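Local coordinates for protein GrgF (Penicillium sp. sh18, PDB 6LZH) that transfers polyketide chains, fusing two of them by Claisen-type condensation in the biosynthesis of the fungal furanone gregatin A, at residues A[110-115]-A[282-287]; A[219-224]-A[252-257]; A[234-239]-A[243-248]. All blocks are in the same frame, centred on the assembly; numbering follows the deposited sequence.

Contact 1: A[110-115]-A[282-287]; sequences ALWGLC and NRQLDF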
loop_
_atom_site.group_PDB
_atom_site.type_symbol
_atom_site.label_atom_id
_atom_site.label_comp_id
_atom_site.label_asym_id
_atom_site.label_seq_id
_atom_site.Cartn_x
_atom_site.Cartn_y
_atom_site.Cartn_z
ATOM N N ALA A 110 8.040 21.707 7.094
ATOM C CA ALA A 110 8.353 20.513 7.862
ATOM C C ALA A 110 7.081 19.708 8.129
ATOM O O ALA A 110 5.963 20.215 8.033
ATOM C CB ALA A 110 9.056 20.896 9.174
ATOM N N LEU A 111 7.260 18.423 8.414
ATOM C CA LEU A 111 6.175 17.540 8.809
ATOM C C LEU A 111 6.389 17.123 10.256
ATOM O O LEU A 111 7.527 16.877 10.671
ATOM C CB LEU A 111 6.127 16.287 7.923
ATOM C CG LEU A 111 5.986 16.491 6.410
ATOM C CD1 LEU A 111 5.916 15.126 5.708
ATOM C CD2 LEU A 111 4.754 17.351 6.108
ATOM N N TRP A 112 5.294 16.994 10.999
ATOM C CA TRP A 112 5.333 16.618 12.408
ATOM C C TRP A 112 4.179 15.661 12.650
ATOM O O TRP A 112 3.071 15.894 12.176
ATOM C CB TRP A 112 5.210 17.872 13.290
ATOM C CG TRP A 112 5.264 17.720 14.803
ATOM C CD1 TRP A 112 6.296 18.105 15.634
ATOM C CD2 TRP A 112 4.223 17.249 15.659
ATOM N NE1 TRP A 112 5.971 17.850 16.949
ATOM C CE2 TRP A 112 4.705 17.328 16.994
ATOM C CE3 TRP A 112 2.936 16.744 15.432
ATOM C CZ2 TRP A 112 3.933 16.932 18.092
ATOM C CZ3 TRP A 112 2.173 16.341 16.533
ATOM C CH2 TRP A 112 2.673 16.441 17.835
ATOM N N GLY A 113 4.417 14.588 13.379
ATOM C CA GLY A 113 3.361 13.616 13.609
ATOM C C GLY A 113 3.484 12.970 14.965
ATOM O O GLY A 113 4.591 12.689 15.438
ATOM N N LEU A 114 2.330 12.697 15.583
ATOM C CA LEU A 114 2.255 12.009 16.866
ATOM C C LEU A 114 1.628 10.633 16.661
ATOM O O LEU A 114 0.593 10.503 16.002
ATOM C CB LEU A 114 1.426 12.822 17.869
ATOM C CG LEU A 114 1.104 12.136 19.198
ATOM C CD1 LEU A 114 2.385 11.880 20.032
ATOM C CD2 LEU A 114 0.119 12.963 19.994
ATOM N N CYS A 115 2.256 9.605 17.222
ATOM C CA CYS A 115 1.688 8.250 17.255
ATOM C C CYS A 115 1.509 7.779 15.814
ATOM O O CYS A 115 2.496 7.757 15.057
ATOM C CB CYS A 115 0.418 8.288 18.123
ATOM S SG CYS A 115 -0.485 6.694 18.245
ATOM N N ASN A 282 11.129 23.124 22.761
ATOM C CA ASN A 282 12.330 23.908 22.447
ATOM C C ASN A 282 13.363 23.067 21.719
ATOM O O ASN A 282 14.040 23.553 20.801
ATOM C CB ASN A 282 12.944 24.480 23.715
ATOM C CG ASN A 282 12.377 25.826 24.051
ATOM O OD1 ASN A 282 12.053 26.596 23.149
ATOM N ND2 ASN A 282 12.227 26.117 25.344
ATOM N N ARG A 283 13.498 21.807 22.127
ATOM C CA ARG A 283 14.419 20.884 21.464
ATOM C C ARG A 283 14.022 20.671 20.005
ATOM O O ARG A 283 14.865 20.759 19.103
ATOM C CB ARG A 283 14.452 19.566 22.239
ATOM C CG ARG A 283 15.125 18.389 21.515
ATOM C CD ARG A 283 16.645 18.576 21.373
ATOM N NE ARG A 283 17.251 17.381 20.795
ATOM C CZ ARG A 283 17.502 16.281 21.495
ATOM N NH1 ARG A 283 17.220 16.247 22.787
ATOM N NH2 ARG A 283 18.039 15.219 20.902
ATOM N N GLN A 284 12.730 20.422 19.755
ATOM C CA GLN A 284 12.237 20.242 18.391
ATOM C C GLN A 284 12.355 21.530 17.591
ATOM O O GLN A 284 12.683 21.502 16.405
ATOM C CB GLN A 284 10.780 19.771 18.411
ATOM C CG GLN A 284 10.615 18.356 18.962
ATOM C CD GLN A 284 9.167 17.992 19.242
ATOM O OE1 GLN A 284 8.258 18.432 18.544
ATOM N NE2 GLN A 284 8.947 17.182 20.281
ATOM N N LEU A 285 12.075 22.665 18.227
ATOM C CA LEU A 285 12.270 23.951 17.570
ATOM C C LEU A 285 13.736 24.161 17.181
ATOM O O LEU A 285 14.036 24.665 16.090
ATOM C CB LEU A 285 11.780 25.063 18.499
ATOM C CG LEU A 285 12.081 26.473 18.001
ATOM C CD1 LEU A 285 11.165 26.767 16.827
ATOM C CD2 LEU A 285 11.870 27.469 19.142
ATOM N N ASP A 286 14.663 23.770 18.055
ATOM C CA ASP A 286 16.083 23.901 17.733
ATOM C C ASP A 286 16.460 23.011 16.550
ATOM O O ASP A 286 17.208 23.429 15.657
ATOM C CB ASP A 286 16.928 23.544 18.963
ATOM C CG ASP A 286 18.386 23.908 18.785
ATOM O OD1 ASP A 286 18.683 25.119 18.759
ATOM O OD2 ASP A 286 19.235 22.993 18.637
ATOM N N PHE A 287 15.944 21.781 16.530
ATOM C CA PHE A 287 16.128 20.899 15.380
ATOM C C PHE A 287 15.659 21.573 14.098
ATOM O O PHE A 287 16.382 21.608 13.101
ATOM C CB PHE A 287 15.370 19.594 15.617
ATOM C CG PHE A 287 15.288 18.708 14.409
ATOM C CD1 PHE A 287 16.352 17.898 14.050
ATOM C CD2 PHE A 287 14.138 18.673 13.630
ATOM C CE1 PHE A 287 16.271 17.061 12.927
ATOM C CE2 PHE A 287 14.058 17.831 12.501
ATOM C CZ PHE A 287 15.114 17.046 12.157
#
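The indole of Trp-112 meets Gln-284 at its edge: OE1 lies in the ring plane and takes the N-H of NE1 at 2.8 Å. Neither face of the ring is used by the helix segment; Leu-35, Met-37, Ile-135 and Val-137 of the two flanking strands pack around the indole instead. The bond is fairly straight at the hydrogen, 152°; ring and amide planes lie 36° apart, and the donor stands tilted from the amide's carbonyl plane. Trp-112 has CG anti to its main-chain nitrogen (chi1 -178°), which throws the indole out of strand 108-114 toward helix 277-292. Gln-284 answers with a chain stretched straight beyond CG, and the two side chains together bridge the 9.8 Å between Trp-112 CA and Gln-284 CA. A phenylalanine in place of Trp-112 would probably leave OE1 of Gln-284 without this donor and the amide freer to turn. Cys-115, just past the end of the strand at the N-cap of the next helix, is the active-site residue at the nucleophile elbow of this alpha/beta hydrolase fold. One buried N-H and one buried carbonyl oxygen thus satisfy each other in the one hydrogen bond between these two segments, inside otherwise apolar packing.

Contact 2: A[219-224]-A[252-257]; sequences NILNVV and FEHMKE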
loop_
_atom_site.group_PDB
_atom_site.type_symbol
_atom_site.label_atom_id
_atom_site.label_comp_id
_atom_site.label_asym_id
_atom_site.label_seq_id
_atom_site.Cartn_x
_atom_site.Cartn_y
_atom_site.Cartn_z
ATOM N N ASN A 219 4.598 -1.479 5.900
ATOM C CA ASN A 219 5.709 -1.710 6.820
ATOM C C ASN A 219 6.632 -0.509 6.701
ATOM O O ASN A 219 7.420 -0.425 5.756
ATOM C CB ASN A 219 6.442 -3.010 6.506
ATOM C CG ASN A 219 7.591 -3.265 7.462
ATOM O OD1 ASN A 219 7.832 -2.476 8.391
ATOM N ND2 ASN A 219 8.307 -4.367 7.246
ATOM N N ILE A 220 6.507 0.419 7.658
ATOM C CA ILE A 220 7.287 1.652 7.648
ATOM C C ILE A 220 8.784 1.353 7.622
ATOM O O ILE A 220 9.567 2.113 7.046
ATOM C CB ILE A 220 6.877 2.524 8.862
ATOM C CG1 ILE A 220 7.491 3.911 8.774
ATOM C CG2 ILE A 220 7.205 1.853 10.185
ATOM C CD1 ILE A 220 7.116 4.629 7.487
ATOM N N LEU A 221 9.205 0.244 8.231
ATOM C CA LEU A 221 10.620 -0.117 8.215
ATOM C C LEU A 221 11.152 -0.298 6.800
ATOM O O LEU A 221 12.364 -0.195 6.589
ATOM C CB LEU A 221 10.860 -1.400 9.016
ATOM C CG LEU A 221 10.573 -1.389 10.519
ATOM C CD1 LEU A 221 11.042 -2.681 11.167
ATOM C CD2 LEU A 221 11.221 -0.207 11.192
ATOM N N ASN A 222 10.283 -0.543 5.826
ATOM C CA ASN A 222 10.733 -0.771 4.456
ATOM C C ASN A 222 10.996 0.509 3.670
ATOM O O ASN A 222 11.548 0.425 2.564
ATOM C CB ASN A 222 9.701 -1.597 3.701
ATOM C CG ASN A 222 9.794 -3.085 4.014
ATOM O OD1 ASN A 222 9.170 -3.902 3.342
ATOM N ND2 ASN A 222 10.577 -3.440 5.027
ATOM N N VAL A 223 10.598 1.685 4.175
ATOM C CA VAL A 223 10.792 2.893 3.380
ATOM C C VAL A 223 11.534 3.989 4.143
ATOM O O VAL A 223 11.945 4.982 3.536
ATOM C CB VAL A 223 9.448 3.426 2.832
ATOM C CG1 VAL A 223 8.647 2.293 2.156
ATOM C CG2 VAL A 223 8.622 4.108 3.920
ATOM N N VAL A 224 11.729 3.833 5.459
ATOM C CA VAL A 224 12.351 4.935 6.205
ATOM C C VAL A 224 13.814 5.147 5.813
ATOM O O VAL A 224 14.357 6.246 6.014
ATOM C CB VAL A 224 12.228 4.740 7.726
ATOM C CG1 VAL A 224 10.783 4.906 8.157
ATOM C CG2 VAL A 224 12.822 3.383 8.176
ATOM N N PHE A 252 14.139 3.908 14.177
ATOM C CA PHE A 252 15.267 4.840 14.119
ATOM C C PHE A 252 16.525 4.151 13.601
ATOM O O PHE A 252 17.277 4.730 12.809
ATOM C CB PHE A 252 15.538 5.462 15.490
ATOM C CG PHE A 252 16.522 6.618 15.450
ATOM C CD1 PHE A 252 16.093 7.886 15.080
ATOM C CD2 PHE A 252 17.865 6.438 15.765
ATOM C CE1 PHE A 252 16.969 8.952 15.007
ATOM C CE2 PHE A 252 18.776 7.528 15.712
ATOM C CZ PHE A 252 18.313 8.779 15.321
ATOM N N GLU A 253 16.761 2.909 14.025
ATOM C CA GLU A 253 17.964 2.214 13.588
ATOM C C GLU A 253 17.949 1.964 12.085
ATOM O O GLU A 253 19.005 1.997 11.446
ATOM C CB GLU A 253 18.128 0.915 14.379
ATOM C CG GLU A 253 18.505 1.195 15.834
ATOM C CD GLU A 253 18.744 -0.044 16.669
ATOM O OE1 GLU A 253 19.758 -0.735 16.434
ATOM O OE2 GLU A 253 17.930 -0.312 17.578
ATOM N N HIS A 254 16.762 1.773 11.492
ATOM C CA HIS A 254 16.643 1.562 10.049
ATOM C C HIS A 254 16.795 2.846 9.243
ATOM O O HIS A 254 17.044 2.781 8.035
ATOM C CB HIS A 254 15.294 0.917 9.715
ATOM C CG HIS A 254 15.250 -0.552 9.986
ATOM N ND1 HIS A 254 14.975 -1.071 11.231
ATOM C CD2 HIS A 254 15.451 -1.615 9.170
ATOM C CE1 HIS A 254 15.002 -2.392 11.171
ATOM N NE2 HIS A 254 15.291 -2.747 9.931
ATOM N N MET A 255 16.659 4.006 9.875
ATOM C CA MET A 255 16.829 5.253 9.152
ATOM C C MET A 255 18.316 5.569 8.928
ATOM O O MET A 255 19.202 5.109 9.657
ATOM C CB MET A 255 16.145 6.400 9.911
ATOM C CG MET A 255 14.623 6.217 9.991
ATOM S SD MET A 255 13.850 7.114 11.356
ATOM C CE MET A 255 14.214 8.805 10.919
ATOM N N LYS A 256 18.580 6.371 7.903
ATOM C CA LYS A 256 19.925 6.870 7.638
ATOM C C LYS A 256 20.121 8.275 8.214
ATOM O O LYS A 256 19.158 9.007 8.478
ATOM C CB LYS A 256 20.201 6.892 6.137
ATOM C CG LYS A 256 20.328 5.506 5.490
ATOM C CD LYS A 256 20.157 5.648 3.978
ATOM C CE LYS A 256 21.058 4.726 3.183
ATOM N NZ LYS A 256 20.665 3.298 3.313
ATOM N N GLU A 257 21.393 8.657 8.387
ATOM C CA GLU A 257 21.726 10.047 8.700
ATOM C C GLU A 257 21.382 10.927 7.500
ATOM O O GLU A 257 21.455 10.473 6.359
ATOM C CB GLU A 257 23.215 10.191 9.039
ATOM C CG GLU A 257 23.662 9.520 10.354
ATOM C CD GLU A 257 23.018 10.146 11.572
ATOM O OE1 GLU A 257 22.626 11.340 11.497
ATOM O OE2 GLU A 257 22.918 9.448 12.604
HETATM O O HOH W 1 16.750 7.639 6.290
#
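Val-224 and Met-255 bring their CA atoms to within 5.4 Å, where the loop segment 219-224, whose residues 220-222 have helical phi/psi, runs up against the C-terminal end of helix 245-254. Val-224 is wedged at the centre. Val-224 CB rests on Met-255 CG at 3.6 Å, while Val-224 CG2, held between the backbone N and the carbonyl carbon, reaches His-254 CB at 3.8 Å. Leu-221 covers one face of the His-254 imidazole with its branch point CG; of its methyls, CD2 comes to 3.9 Å from ND1 and CD1 to 4.0 Å from CE1. The hydrogen bond from ND1 to Asn-250 O, one turn earlier in the helix, helps to fix the turn of the ring. Further along both segments a water joins the two backbones: it donates to Val-224 O at 2.8 Å and accepts from Lys-256 N at 2.7 Å. Asn-222 OD1 of the same loop is hydrogen-bonded to Asn-219 ND2 and Asn-222 ND2 of the second subunit. No direct hydrogen bond crosses between the segments, which implies a contact held by apolar side chains, with leucine over an imidazole face, and one water pairing Val-224 O with Lys-256 N just past the helix.

Contact 3: A[234-239]-A[243-248]; sequences MVTPEL and CPTEDQ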
loop_
_atom_site.group_PDB
_atom_site.type_symbol
_atom_site.label_atom_id
_atom_site.label_comp_id
_atom_site.label_asym_id
_atom_site.label_seq_id
_atom_site.Cartn_x
_atom_site.Cartn_y
_atom_site.Cartn_z
ATOM N N MET A 234 13.359 11.741 15.663
ATOM C CA MET A 234 12.410 10.930 16.402
ATOM C C MET A 234 12.419 11.334 17.865
ATOM O O MET A 234 13.490 11.558 18.453
ATOM C CB MET A 234 12.723 9.437 16.297
ATOM C CG MET A 234 11.554 8.599 16.817
ATOM S SD MET A 234 11.868 6.848 16.584
ATOM C CE MET A 234 11.773 6.683 14.798
ATOM N N VAL A 235 11.227 11.393 18.449
ATOM C CA VAL A 235 11.040 11.743 19.857
ATOM C C VAL A 235 10.330 10.582 20.528
ATOM O O VAL A 235 9.127 10.361 20.309
ATOM C CB VAL A 235 10.259 13.048 20.028
ATOM C CG1 VAL A 235 10.055 13.349 21.514
ATOM C CG2 VAL A 235 11.004 14.174 19.323
ATOM N N THR A 236 11.075 9.832 21.337
ATOM C CA THR A 236 10.647 8.522 21.805
ATOM C C THR A 236 10.545 8.544 23.325
ATOM O O THR A 236 11.564 8.753 24.005
ATOM C CB THR A 236 11.635 7.440 21.341
ATOM O OG1 THR A 236 11.551 7.288 19.917
ATOM C CG2 THR A 236 11.338 6.105 21.997
ATOM N N PRO A 237 9.361 8.347 23.900
ATOM C CA PRO A 237 9.280 8.196 25.353
ATOM C C PRO A 237 10.059 6.960 25.772
ATOM O O PRO A 237 10.052 5.944 25.073
ATOM C CB PRO A 237 7.775 8.049 25.617
ATOM C CG PRO A 237 7.088 8.634 24.368
ATOM C CD PRO A 237 8.037 8.239 23.253
ATOM N N GLU A 238 10.788 7.075 26.891
ATOM C CA GLU A 238 11.637 5.968 27.336
ATOM C C GLU A 238 10.812 4.749 27.727
ATOM O O GLU A 238 11.246 3.607 27.519
ATOM C CB GLU A 238 12.521 6.400 28.512
ATOM C CG GLU A 238 13.281 5.249 29.208
ATOM C CD GLU A 238 13.979 5.682 30.508
ATOM O OE1 GLU A 238 13.791 6.830 30.958
ATOM O OE2 GLU A 238 14.707 4.859 31.099
ATOM N N LEU A 239 9.626 4.969 28.270
ATOM C CA LEU A 239 8.811 3.930 28.883
ATOM C C LEU A 239 7.494 3.757 28.138
ATOM O O LEU A 239 6.436 3.546 28.744
ATOM C CB LEU A 239 8.563 4.252 30.355
ATOM C CG LEU A 239 9.838 4.515 31.166
ATOM C CD1 LEU A 239 9.479 4.927 32.608
ATOM C CD2 LEU A 239 10.776 3.289 31.124
ATOM N N CYS A 243 3.077 2.262 22.210
ATOM C CA CYS A 243 3.889 2.137 21.004
ATOM C C CYS A 243 5.269 1.734 21.496
ATOM O O CYS A 243 6.096 2.609 21.785
ATOM C CB CYS A 243 3.981 3.455 20.231
ATOM S SG CYS A 243 2.512 4.008 19.409
ATOM N N PRO A 244 5.575 0.416 21.601
ATOM C CA PRO A 244 6.812 -0.028 22.272
ATOM C C PRO A 244 8.052 0.785 21.914
ATOM O O PRO A 244 8.383 0.955 20.741
ATOM C CB PRO A 244 6.942 -1.483 21.804
ATOM C CG PRO A 244 5.494 -1.938 21.666
ATOM C CD PRO A 244 4.741 -0.718 21.159
ATOM N N THR A 245 8.721 1.311 22.935
ATOM C CA THR A 245 9.989 2.010 22.723
ATOM C C THR A 245 10.944 1.190 21.858
ATOM O O THR A 245 11.641 1.739 20.995
ATOM C CB THR A 245 10.619 2.343 24.084
ATOM O OG1 THR A 245 9.730 3.195 24.825
ATOM C CG2 THR A 245 11.980 3.041 23.926
ATOM N N GLU A 246 10.975 -0.138 22.054
ATOM C CA GLU A 246 11.854 -0.961 21.231
ATOM C C GLU A 246 11.494 -0.844 19.758
ATOM O O GLU A 246 12.386 -0.770 18.908
ATOM C CB GLU A 246 11.790 -2.421 21.659
ATOM C CG GLU A 246 12.520 -2.726 22.943
ATOM C CD GLU A 246 12.210 -4.135 23.411
ATOM O OE1 GLU A 246 11.015 -4.489 23.457
ATOM O OE2 GLU A 246 13.155 -4.888 23.704
ATOM N N ASP A 247 10.191 -0.838 19.440
ATOM C CA ASP A 247 9.761 -0.669 18.052
ATOM C C ASP A 247 10.225 0.673 17.494
ATOM O O ASP A 247 10.723 0.750 16.364
ATOM C CB ASP A 247 8.239 -0.764 17.953
ATOM C CG ASP A 247 7.722 -2.176 18.109
ATOM O OD1 ASP A 247 8.535 -3.121 18.078
ATOM O OD2 ASP A 247 6.493 -2.321 18.244
ATOM N N GLN A 248 10.022 1.752 18.255
ATOM C CA GLN A 248 10.425 3.080 17.776
ATOM C C GLN A 248 11.929 3.145 17.522
ATOM O O GLN A 248 12.380 3.710 16.515
ATOM C CB GLN A 248 10.021 4.166 18.789
ATOM C CG GLN A 248 8.514 4.261 19.106
ATOM C CD GLN A 248 8.199 5.326 20.163
ATOM O OE1 GLN A 248 8.745 6.439 20.130
ATOM N NE2 GLN A 248 7.309 4.987 21.112
#
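Gln-248 reaches from the first turn of helix 245-254 to meet Thr-236 near the end of strand 232-237, the two side chains coming from opposite directions. Thr-236 OG1 donates to Gln-248 OE1 at 2.9 Å, approaching from well off the carbonyl plane, tilted 35°. The other end of the amide is spoken for as well: Gln-248 NE2 donates to Cys-243 O at 2.8 Å, with the acceptor lying in the plane of the amide, and also makes a weak hydrogen bond to OD2 of Asp-240, an active-site residue. With oxygen and nitrogen each engaged, the rotation of the amide is defined.

The second polar link is Thr-245 OG1, which donates to Pro-237 O at 2.8 Å and in turn accepts from the backbone N of Asp-240, so this hydroxyl has both roles filled. Its chi1 of -61° puts OG1 anti to the carbonyl carbon and turns the methyl CG2 of Thr-245 toward Thr-236, whose own CG2 it touches at 3.7 Å. Met-234, on the same side of the strand, lays SD against Gln-248 O at 3.2 Å, a close contact rather than a hydrogen bond. Pro-237 adds its CD, 3.7 Å from Gln-248 OE1.

The loop between strand and helix carries Asp-240, and the whole belongs to the beta-alpha-beta unit that continues into strand 259-264. Asp-240 OD1 accepts a hydrogen bond from Cys-243 N, the main-chain N is held by Thr-245, and OD2 weakly by Gln-248. Chemically, Thr-245 and Gln-248 probably act as a second shell to Asp-240, Gln-248 through a weak bond only, helping to fix the orientation in which the aspartate is offered to His-269, its likely partner in a Cys-His-Asp triad.

Overall arrangement
From the N terminus, strand 108-114 comes first and waits longest: its partner in contact 1, helix 277-292, lies near the C terminus, so this closure spans the other two. Contact 2 opens next, at 219-224, and shuts at 252-257; within it, contact 3 closes the short turn from strand 232-237 into helix 245-254. The three are concentric and none cross. Contacts 1 and 3 reach the central sheet and meet where Gln-284 packs on Val-235 and Cys-115 SG faces Cys-243 SG. Contacts 2 and 3 share helix 245-254 and touch through Met-234 CE. Contact 1 ties sheet to C-terminal helix, contact 3 to helix 245-254, and contact 2 sets the loop after helix 209-216 on that helix's end.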